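Local atomic coordinates of StiE protein (Stigmatella aurantiaca, PDB entry 6ECX), a protein that transfers the methyl group of S-adenosylmethionine to an oxygen of a polyketide intermediate, acting here as the O-methyltransferase domain of a modular polyketide synthase. Residues Trp40-Ile46 against Glu237-His243; Arg78-Arg82 against Val229-Asp233; Met191-Asn197 against Ser211-Trp217. One frame throughout, in Å; residues are numbered along the deposited sequence.

Interaction 1. Residues Trp40-Ile46 against Glu237-His243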
loop_
_atom_site.group_PDB
_atom_site.type_symbol
_atom_site.label_atom_id
_atom_site.label_comp_id
_atom_site.label_asym_id
_atom_site.label_seq_id
_atom_site.Cartn_x
_atom_site.Cartn_y
_atom_site.Cartn_z
ATOM N N TRP A 40 -5.333 -4.908 -3.742
ATOM C CA TRP A 40 -6.374 -5.920 -3.836
ATOM C C TRP A 40 -6.382 -6.739 -2.553
ATOM O O TRP A 40 -5.334 -7.240 -2.132
ATOM C CB TRP A 40 -6.154 -6.749 -5.101
ATOM C CG TRP A 40 -6.208 -5.838 -6.322
ATOM C CD1 TRP A 40 -7.330 -5.290 -6.873
ATOM C CD2 TRP A 40 -5.099 -5.319 -7.085
ATOM N NE1 TRP A 40 -6.999 -4.490 -7.940
ATOM C CE2 TRP A 40 -5.638 -4.491 -8.093
ATOM C CE3 TRP A 40 -3.709 -5.488 -7.025
ATOM C CZ2 TRP A 40 -4.839 -3.837 -9.032
ATOM C CZ3 TRP A 40 -2.918 -4.833 -7.961
ATOM C CH2 TRP A 40 -3.486 -4.019 -8.948
ATOM N N GLY A 41 -7.575 -6.897 -1.959
ATOM C CA GLY A 41 -7.715 -6.912 -0.511
ATOM C C GLY A 41 -7.984 -8.152 0.325
ATOM O O GLY A 41 -7.589 -9.269 -0.012
ATOM N N VAL A 42 -8.654 -7.931 1.456
ATOM C CA VAL A 42 -8.710 -8.876 2.567
ATOM C C VAL A 42 -9.938 -9.768 2.411
ATOM O O VAL A 42 -11.076 -9.325 2.600
ATOM C CB VAL A 42 -8.714 -8.137 3.915
ATOM C CG1 VAL A 42 -9.060 -9.067 5.066
ATOM C CG2 VAL A 42 -7.364 -7.473 4.154
ATOM N N PHE A 43 -9.711 -11.026 2.047
ATOM C CA PHE A 43 -10.734 -12.065 2.098
ATOM C C PHE A 43 -10.558 -12.810 3.416
ATOM O O PHE A 43 -9.556 -13.504 3.610
ATOM C CB PHE A 43 -10.618 -13.028 0.915
ATOM C CG PHE A 43 -11.330 -12.572 -0.340
ATOM C CD1 PHE A 43 -11.195 -11.281 -0.807
ATOM C CD2 PHE A 43 -12.108 -13.456 -1.069
ATOM C CE1 PHE A 43 -11.841 -10.869 -1.963
ATOM C CE2 PHE A 43 -12.748 -13.043 -2.233
ATOM C CZ PHE A 43 -12.619 -11.751 -2.673
ATOM N N GLN A 44 -11.528 -12.663 4.326
ATOM C CA GLN A 44 -11.423 -13.345 5.613
ATOM C C GLN A 44 -11.385 -14.857 5.420
ATOM O O GLN A 44 -10.690 -15.571 6.157
ATOM C CB GLN A 44 -12.580 -12.941 6.534
ATOM C CG GLN A 44 -12.688 -11.440 6.813
ATOM C CD GLN A 44 -13.613 -10.723 5.838
ATOM O OE1 GLN A 44 -13.866 -11.206 4.732
ATOM N NE2 GLN A 44 -14.130 -9.568 6.254
ATOM N N GLU A 45 -12.115 -15.359 4.425
ATOM C CA GLU A 45 -12.080 -16.764 4.044
ATOM C C GLU A 45 -12.085 -16.869 2.524
ATOM O O GLU A 45 -12.484 -15.939 1.817
ATOM C CB GLU A 45 -13.270 -17.555 4.623
ATOM C CG GLU A 45 -13.261 -17.714 6.138
ATOM C CD GLU A 45 -12.066 -18.507 6.646
ATOM O OE1 GLU A 45 -11.523 -19.327 5.872
ATOM O OE2 GLU A 45 -11.669 -18.305 7.818
ATOM N N ILE A 46 -11.615 -18.015 2.025
ATOM C CA ILE A 46 -11.799 -18.342 0.617
ATOM C C ILE A 46 -13.290 -18.386 0.318
ATOM O O ILE A 46 -14.069 -19.008 1.049
ATOM C CB ILE A 46 -11.120 -19.682 0.285
ATOM C CG1 ILE A 46 -9.594 -19.542 0.347
ATOM C CG2 ILE A 46 -11.604 -20.224 -1.075
ATOM C CD1 ILE A 46 -8.870 -20.875 0.419
ATOM N N GLU A 237 -5.109 -13.474 4.231
ATOM C CA GLU A 237 -6.345 -12.975 3.651
ATOM C C GLU A 237 -6.126 -12.407 2.260
ATOM O O GLU A 237 -7.035 -12.455 1.421
ATOM C CB GLU A 237 -6.956 -11.909 4.563
ATOM C CG GLU A 237 -7.468 -12.483 5.893
ATOM C CD GLU A 237 -6.350 -12.885 6.846
ATOM O OE1 GLU A 237 -5.269 -12.260 6.793
ATOM O OE2 GLU A 237 -6.554 -13.825 7.647
ATOM N N VAL A 238 -4.949 -11.835 2.014
ATOM C CA VAL A 238 -4.592 -11.436 0.660
ATOM C C VAL A 238 -4.461 -12.670 -0.227
ATOM O O VAL A 238 -4.972 -12.706 -1.357
ATOM C CB VAL A 238 -3.302 -10.595 0.703
ATOM C CG1 VAL A 238 -2.614 -10.594 -0.637
ATOM C CG2 VAL A 238 -3.640 -9.170 1.123
ATOM N N ALA A 239 -3.822 -13.720 0.293
ATOM C CA ALA A 239 -3.716 -14.973 -0.458
ATOM C C ALA A 239 -5.092 -15.592 -0.688
ATOM O O ALA A 239 -5.342 -16.196 -1.736
ATOM C CB ALA A 239 -2.794 -15.952 0.276
ATOM N N ASN A 240 -6.001 -15.454 0.286
ATOM C CA ASN A 240 -7.378 -15.901 0.072
ATOM C C ASN A 240 -8.022 -15.170 -1.099
ATOM O O ASN A 240 -8.858 -15.740 -1.811
ATOM C CB ASN A 240 -8.222 -15.680 1.328
ATOM C CG ASN A 240 -7.915 -16.665 2.433
ATOM O OD1 ASN A 240 -7.278 -17.704 2.219
ATOM N ND2 ASN A 240 -8.388 -16.347 3.634
ATOM N N CYS A 241 -7.673 -13.894 -1.294
ATOM C CA CYS A 241 -8.250 -13.143 -2.404
ATOM C C CYS A 241 -7.774 -13.696 -3.743
ATOM O O CYS A 241 -8.548 -13.770 -4.705
ATOM C CB CYS A 241 -7.903 -11.654 -2.272
ATOM S SG CYS A 241 -8.557 -10.612 -3.604
ATOM N N LEU A 242 -6.508 -14.110 -3.813
ATOM C CA LEU A 242 -5.906 -14.615 -5.041
ATOM C C LEU A 242 -6.164 -16.098 -5.264
ATOM O O LEU A 242 -5.790 -16.618 -6.319
ATOM C CB LEU A 242 -4.396 -14.357 -5.025
ATOM C CG LEU A 242 -4.023 -12.886 -4.854
ATOM C CD1 LEU A 242 -2.517 -12.709 -4.823
ATOM C CD2 LEU A 242 -4.640 -12.090 -5.990
ATOM N N HIS A 243 -6.801 -16.775 -4.311
ATOM C CA HIS A 243 -7.033 -18.212 -4.423
ATOM C C HIS A 243 -7.898 -18.538 -5.640
ATOM O O HIS A 243 -8.990 -17.988 -5.811
ATOM C CB HIS A 243 -7.694 -18.726 -3.143
ATOM C CG HIS A 243 -7.745 -20.215 -3.046
ATOM N ND1 HIS A 243 -6.641 -20.976 -2.729
ATOM C CD2 HIS A 243 -8.763 -21.086 -3.234
ATOM C CE1 HIS A 243 -6.977 -22.255 -2.728
ATOM N NE2 HIS A 243 -8.259 -22.348 -3.029
HETATM O O HOH W 1 -9.225 -14.571 8.136
HETATM O O HOH W 2 -9.003 -18.058 5.950
#
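Glu237 meets the 40-46 loop with both its backbone and its side chain. Its carbonyl O takes the amide N of Phe43 at 3.1 Å, well above the carbonyl plane, while Cys241 N, the helical partner, reaches the same O from the opposite face; one oxygen thus serves the helix and the loop together. The CB of Glu237 rests 3.6 Å from CG1 of Val42, the two side chains running side by side, and its bent chain leads the carboxylate away to a water that also donates to Gln44 O. Val238 touches the loop lightly with CG2. One turn on from Glu237, Asn240 points at the loop, and its ND2 donates to Phe43 O at 3.1 Å with a nearly straight N-H...O angle of 163°, the acceptor lying close to the amide plane. A second water, shared with Gln44 O, also accepts from ND2, and OD1 is held by Arg279. An amide suits this site because it donates to the loop and accepts from the arginine at once. Cys241 then packs on the Phe43 ring: its CA sits over one face, 4.0 Å from the centroid, and SG approaches obliquely at 4.3 Å from that centroid. The small thiol fits against the ring, and Cys241 CB lies 3.3 Å from Gly41 O. At His243, CG stands anti to the backbone N (chi1 -169°), which brings the imidazole face against Ile46, whose CD1 lies over the ring centre at 3.6 Å in a CH-pi contact; ND1 is bonded to Tyr275 OH. The loop is wedged between helix 235-242 and helix 64-80, where Ala72 receives Phe43 and Arg68 makes a cation-pi contact with its ring, while helix 263-280 backs the Asn240 and His243 end.

Interaction 2. Residues Arg78-Arg82 against Val229-Asp233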
loop_
_atom_site.group_PDB
_atom_site.type_symbol
_atom_site.label_atom_id
_atom_site.label_comp_id
_atom_site.label_asym_id
_atom_site.label_seq_id
_atom_site.Cartn_x
_atom_site.Cartn_y
_atom_site.Cartn_z
ATOM N N ARG A 78 -9.668 -0.317 6.009
ATOM C CA ARG A 78 -10.140 -0.215 7.388
ATOM C C ARG A 78 -9.036 -0.614 8.359
ATOM O O ARG A 78 -8.771 0.093 9.335
ATOM C CB ARG A 78 -11.391 -1.080 7.597
ATOM C CG ARG A 78 -12.096 -0.855 8.948
ATOM C CD ARG A 78 -13.302 -1.787 9.120
ATOM N NE ARG A 78 -12.879 -3.182 9.242
ATOM C CZ ARG A 78 -12.674 -3.802 10.400
ATOM N NH1 ARG A 78 -12.867 -3.154 11.542
ATOM N NH2 ARG A 78 -12.271 -5.065 10.415
ATOM N N VAL A 79 -8.322 -1.698 8.055
ATOM C CA VAL A 79 -7.248 -2.151 8.939
ATOM C C VAL A 79 -6.043 -1.212 8.866
ATOM O O VAL A 79 -5.434 -0.887 9.897
ATOM C CB VAL A 79 -6.859 -3.600 8.613
ATOM C CG1 VAL A 79 -5.766 -4.079 9.569
ATOM C CG2 VAL A 79 -8.086 -4.507 8.691
ATOM N N LEU A 80 -5.680 -0.763 7.656
ATOM C CA LEU A 80 -4.587 0.199 7.496
ATOM C C LEU A 80 -4.779 1.450 8.345
ATOM O O LEU A 80 -3.808 2.002 8.874
ATOM C CB LEU A 80 -4.453 0.603 6.027
ATOM C CG LEU A 80 -3.605 -0.324 5.163
ATOM C CD1 LEU A 80 -3.964 -0.168 3.678
ATOM C CD2 LEU A 80 -2.144 0.033 5.408
ATOM N N PHE A 81 -6.007 1.944 8.440
ATOM C CA PHE A 81 -6.297 3.185 9.151
ATOM C C PHE A 81 -6.748 2.944 10.586
ATOM O O PHE A 81 -7.278 3.859 11.208
ATOM C CB PHE A 81 -7.383 3.977 8.416
ATOM C CG PHE A 81 -6.890 4.741 7.220
ATOM C CD1 PHE A 81 -6.500 6.069 7.341
ATOM C CD2 PHE A 81 -6.859 4.145 5.967
ATOM C CE1 PHE A 81 -6.068 6.781 6.229
ATOM C CE2 PHE A 81 -6.437 4.845 4.854
ATOM C CZ PHE A 81 -6.037 6.160 4.974
ATOM N N ARG A 82 -6.570 1.721 11.110
ATOM C CA ARG A 82 -7.173 1.325 12.380
ATOM C C ARG A 82 -6.881 2.300 13.517
ATOM O O ARG A 82 -7.709 2.470 14.422
ATOM C CB ARG A 82 -6.678 -0.076 12.773
ATOM C CG ARG A 82 -5.149 -0.151 12.979
ATOM C CD ARG A 82 -4.691 -1.620 12.962
ATOM N NE ARG A 82 -3.235 -1.736 13.076
ATOM C CZ ARG A 82 -2.389 -1.620 12.051
ATOM N NH1 ARG A 82 -2.844 -1.388 10.820
ATOM N NH2 ARG A 82 -1.084 -1.744 12.253
ATOM N N VAL A 229 4.844 1.351 15.524
ATOM C CA VAL A 229 3.914 1.218 16.654
ATOM C C VAL A 229 3.249 -0.152 16.668
ATOM O O VAL A 229 3.192 -0.806 17.710
ATOM C CB VAL A 229 2.863 2.352 16.617
ATOM C CG1 VAL A 229 1.767 2.126 17.703
ATOM C CG2 VAL A 229 3.533 3.708 16.787
ATOM N N ASP A 230 2.737 -0.618 15.516
ATOM C CA ASP A 230 2.326 -2.015 15.402
ATOM C C ASP A 230 2.108 -2.345 13.933
ATOM O O ASP A 230 2.170 -1.472 13.057
ATOM C CB ASP A 230 1.074 -2.342 16.218
ATOM C CG ASP A 230 -0.188 -1.862 15.569
ATOM O OD1 ASP A 230 -0.163 -0.777 14.961
ATOM O OD2 ASP A 230 -1.209 -2.569 15.665
ATOM N N ALA A 231 1.835 -3.620 13.683
ATOM C CA ALA A 231 1.778 -4.144 12.325
ATOM C C ALA A 231 0.824 -5.329 12.297
ATOM O O ALA A 231 0.863 -6.175 13.194
ATOM C CB ALA A 231 3.175 -4.553 11.851
ATOM N N VAL A 232 -0.069 -5.350 11.310
ATOM C CA VAL A 232 -1.007 -6.449 11.104
ATOM C C VAL A 232 -0.593 -7.220 9.850
ATOM O O VAL A 232 -0.352 -6.625 8.790
ATOM C CB VAL A 232 -2.456 -5.935 10.998
ATOM C CG1 VAL A 232 -3.409 -7.075 10.624
ATOM C CG2 VAL A 232 -2.907 -5.312 12.339
ATOM N N ASP A 233 -0.524 -8.542 9.974
ATOM C CA ASP A 233 -0.132 -9.431 8.892
ATOM C C ASP A 233 -1.407 -9.950 8.233
ATOM O O ASP A 233 -2.145 -10.745 8.828
ATOM C CB ASP A 233 0.722 -10.566 9.448
ATOM C CG ASP A 233 1.248 -11.493 8.377
ATOM O OD1 ASP A 233 0.903 -11.341 7.192
ATOM O OD2 ASP A 233 2.013 -12.402 8.739
#
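A classic beta bulge, in which Val229 and Asp230 both face His289, supplies the acid of a salt bridge between strand 226-233 and Arg82, close to the end of helix 64-80. NH2 of Arg82 donates to Asp230 OD1 at 3.0 Å, but the bond is bent (138°) and comes from above the carboxylate plane; NE adds a long, weak bond to OD2 at 3.4 Å. Guanidinium and carboxylate planes stand 54° apart, so the pair is not a flat two-pronged bridge. NH1 helps to fix the pose: it donates to Val79 O at 2.8 Å, the oxygen almost in the guanidinium plane, and NH1 and Arg82 N approach Val79 O from opposite faces of its carbonyl plane. With CG between backbone N and carbonyl carbon (chi1 61°), the extended chain reaches Asp230 while NH1 stays beside Val79 O. Arginine suits the place, since its N-H groups can serve the acid, the helix-end carbonyl and, through NH2, Leu287 O. Val232 CG2 lies over one face of the Arg82 guanidinium, 3.6 Å from its plane and offset toward the rim, and Val232 CG1 meets Val79 CG1 at 4.0 Å, the side chains crossing at about a right angle. Strand 226-233 runs between strands 283-292 and 313-314, and Val79 also packs on Leu287, Tyr315 and Phe318, so the helix end lies against this edge region of the sheet.

Interaction 3. Residues Met191-Asn197 against Ser211-Trp217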
loop_
_atom_site.group_PDB
_atom_site.type_symbol
_atom_site.label_atom_id
_atom_site.label_comp_id
_atom_site.label_asym_id
_atom_site.label_seq_id
_atom_site.Cartn_x
_atom_site.Cartn_y
_atom_site.Cartn_z
ATOM N N MET A 191 1.553 2.312 6.018
ATOM C CA MET A 191 2.059 1.720 4.797
ATOM C C MET A 191 1.533 0.309 4.673
ATOM O O MET A 191 1.320 -0.378 5.674
ATOM C CB MET A 191 3.584 1.677 4.771
ATOM C CG MET A 191 4.237 2.992 4.470
ATOM S SD MET A 191 6.010 2.791 4.615
ATOM C CE MET A 191 6.230 1.103 4.077
ATOM N N ALA A 192 1.284 -0.096 3.432
ATOM C CA ALA A 192 1.113 -1.495 3.086
ATOM C C ALA A 192 2.308 -1.879 2.226
ATOM O O ALA A 192 2.599 -1.198 1.234
ATOM C CB ALA A 192 -0.207 -1.724 2.339
ATOM N N ASP A 193 3.018 -2.929 2.629
ATOM C CA ASP A 193 4.186 -3.365 1.877
ATOM C C ASP A 193 4.590 -4.758 2.345
ATOM O O ASP A 193 3.957 -5.355 3.221
ATOM C CB ASP A 193 5.341 -2.374 1.993
ATOM C CG ASP A 193 6.033 -2.151 0.656
ATOM O OD1 ASP A 193 6.402 -3.147 0.016
ATOM O OD2 ASP A 193 6.171 -0.989 0.232
ATOM N N PHE A 194 5.641 -5.278 1.721
ATOM C CA PHE A 194 6.092 -6.643 1.933
ATOM C C PHE A 194 7.300 -6.698 2.854
ATOM O O PHE A 194 8.196 -5.849 2.780
ATOM C CB PHE A 194 6.455 -7.300 0.609
ATOM C CG PHE A 194 5.288 -7.505 -0.284
ATOM C CD1 PHE A 194 4.497 -8.640 -0.159
ATOM C CD2 PHE A 194 4.968 -6.563 -1.246
ATOM C CE1 PHE A 194 3.407 -8.832 -0.983
ATOM C CE2 PHE A 194 3.883 -6.750 -2.084
ATOM C CZ PHE A 194 3.101 -7.884 -1.954
ATOM N N VAL A 195 7.326 -7.728 3.694
ATOM C CA VAL A 195 8.475 -8.084 4.514
ATOM C C VAL A 195 8.967 -9.443 4.028
ATOM O O VAL A 195 8.189 -10.406 3.970
ATOM C CB VAL A 195 8.109 -8.126 6.008
ATOM C CG1 VAL A 195 9.274 -8.695 6.822
ATOM C CG2 VAL A 195 7.714 -6.728 6.518
ATOM N N ALA A 196 10.241 -9.526 3.655
ATOM C CA ALA A 196 10.839 -10.811 3.312
ATOM C C ALA A 196 11.309 -11.520 4.577
ATOM O O ALA A 196 12.013 -10.930 5.394
ATOM C CB ALA A 196 12.016 -10.625 2.359
ATOM N N ASN A 197 10.947 -12.793 4.725
ATOM C CA ASN A 197 11.217 -13.534 5.950
ATOM C C ASN A 197 12.416 -14.473 5.837
ATOM O O ASN A 197 12.552 -15.384 6.659
ATOM C CB ASN A 197 9.976 -14.323 6.363
ATOM C CG ASN A 197 8.772 -13.437 6.581
ATOM O OD1 ASN A 197 8.869 -12.384 7.216
ATOM N ND2 ASN A 197 7.627 -13.850 6.046
ATOM N N SER A 211 16.451 -5.886 0.502
ATOM C CA SER A 211 15.753 -7.161 0.411
ATOM C C SER A 211 14.459 -7.178 1.212
ATOM O O SER A 211 13.850 -8.244 1.359
ATOM C CB SER A 211 16.668 -8.293 0.887
ATOM O OG SER A 211 17.923 -8.247 0.228
ATOM N N SER A 212 14.048 -6.030 1.760
ATOM C CA SER A 212 12.777 -5.890 2.475
ATOM C C SER A 212 12.730 -6.721 3.754
ATOM O O SER A 212 11.653 -7.110 4.198
ATOM C CB SER A 212 11.585 -6.244 1.576
ATOM O OG SER A 212 11.619 -5.533 0.351
ATOM N N THR A 213 13.879 -7.011 4.361
ATOM C CA THR A 213 13.858 -7.750 5.614
ATOM C C THR A 213 13.388 -6.845 6.758
ATOM O O THR A 213 13.311 -5.617 6.639
ATOM C CB THR A 213 15.241 -8.334 5.938
ATOM O OG1 THR A 213 16.183 -7.265 6.077
ATOM C CG2 THR A 213 15.724 -9.291 4.835
ATOM N N ARG A 214 13.045 -7.472 7.885
ATOM C CA ARG A 214 12.740 -6.699 9.088
ATOM C C ARG A 214 13.878 -5.737 9.423
ATOM O O ARG A 214 13.657 -4.545 9.661
ATOM C CB ARG A 214 12.484 -7.642 10.263
ATOM C CG ARG A 214 11.175 -8.381 10.232
ATOM C CD ARG A 214 11.240 -9.597 11.168
ATOM N NE ARG A 214 9.896 -10.080 11.467
ATOM C CZ ARG A 214 9.219 -10.921 10.696
ATOM N NH1 ARG A 214 9.773 -11.395 9.584
ATOM N NH2 ARG A 214 7.995 -11.298 11.044
ATOM N N GLU A 215 15.117 -6.244 9.430
ATOM C CA GLU A 215 16.251 -5.413 9.816
ATOM C C GLU A 215 16.440 -4.256 8.853
ATOM O O GLU A 215 16.813 -3.153 9.262
ATOM C CB GLU A 215 17.519 -6.265 9.887
ATOM C CG GLU A 215 18.773 -5.466 10.160
ATOM C CD GLU A 215 19.902 -6.334 10.673
ATOM O OE1 GLU A 215 20.509 -5.980 11.711
ATOM O OE2 GLU A 215 20.165 -7.382 10.047
ATOM N N GLN A 216 16.159 -4.482 7.572
ATOM C CA GLN A 216 16.333 -3.424 6.588
ATOM C C GLN A 216 15.271 -2.351 6.739
ATOM O O GLN A 216 15.595 -1.159 6.747
ATOM C CB GLN A 216 16.325 -4.019 5.186
ATOM C CG GLN A 216 17.640 -4.674 4.845
ATOM C CD GLN A 216 17.585 -5.356 3.501
ATOM O OE1 GLN A 216 16.622 -6.054 3.194
ATOM N NE2 GLN A 216 18.615 -5.151 2.685
ATOM N N TRP A 217 14.000 -2.746 6.888
ATOM C CA TRP A 217 12.959 -1.770 7.222
ATOM C C TRP A 217 13.297 -1.022 8.508
ATOM O O TRP A 217 13.118 0.197 8.593
ATOM C CB TRP A 217 11.595 -2.441 7.391
ATOM C CG TRP A 217 10.897 -2.870 6.111
ATOM C CD1 TRP A 217 10.569 -4.144 5.749
ATOM C CD2 TRP A 217 10.423 -2.023 5.054
ATOM N NE1 TRP A 217 9.926 -4.148 4.530
ATOM C CE2 TRP A 217 9.830 -2.862 4.079
ATOM C CE3 TRP A 217 10.451 -0.644 4.828
ATOM C CZ2 TRP A 217 9.271 -2.363 2.899
ATOM C CZ3 TRP A 217 9.890 -0.146 3.651
ATOM C CH2 TRP A 217 9.309 -1.008 2.704
HETATM O O HOH W 3 9.075 -4.403 -0.073
HETATM O O HOH W 4 12.452 -10.439 8.002
#
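Trp217 spreads its indole along the strand: Met191 and Asp193 direct their side chains at it, and Val195 reaches it with its CG2 branch. Met191 CE reaches Trp217 CZ3 at 3.9 Å from the opposite direction, and CG2 of Val195 lies 3.9 Å from Trp217 CD1; both approaches are oblique to the ring. Asp193 CG comes obliquely to within 3.9 Å of Trp217 CZ2, on the six-membered ring; its carboxylate is held by Tyr16 OH and Phe194 N at OD1 and by Gly167 N at OD2. Tryptophan suits the place because a broad ring can lie against Met191 and Val195 while its indole N-H serves a backbone carbonyl: NE1 gives its hydrogen to Phe194 O at 3.0 Å (150°), the oxygen lying at the ring edge, near its plane. A water joins the same carbonyl, weakly, to Asp193 OD1 and Ser212 OG. Ser212 O accepts from Ala196 N at 2.9 Å, tying the end of the strand to the turn that leads into the helix, and CB of the small Ala196 lies 3.2 Å from Ser211 O. These residues form the start of the beta-alpha-beta connection by which the class I methyltransferase fold passes from strand 187-196 through helix 214-222 to strand 226-233. Thr213 is the N-cap: in a capping box, Thr213 OG1 accepts from Gln216 N, and Gln216 OE1 takes Thr213 N at 3.1 Å, in the carbonyl plane, on a lone pair. The first turn then extends Arg214 back toward the strand end, where its NH1 donates to Asn197 OD1 at 2.7 Å, with amide and guanidinium planes 43° apart. A second water accepts from both Arg214 N and NH1 while donating to Ala196 O, and Arg214 NE is taken up by Phe309 O.

Overall arrangement
Interactions 2 and 3 both reach the mixed sheet of the class I methyltransferase fold, one at strand 226-233 and the other at strand 187-196, with their centres about 15 Å apart; Leu80 CD2 packs 3.5 Å from Met191 O where they touch. Interaction 1 stands off the sheet, its centre about 16 Å from that of interaction 2 and about 20 Å from that of interaction 3, at helix 235-242, which directly follows strand 226-233. Along the chain the contacts are nested, interaction 3 within interaction 2 and that within interaction 1. Interactions 1 and 2 join the loop beside S-adenosylmethionine-binding Leu38 and the helix bearing Arg77 to the later half of the domain; interaction 3 is local to that half.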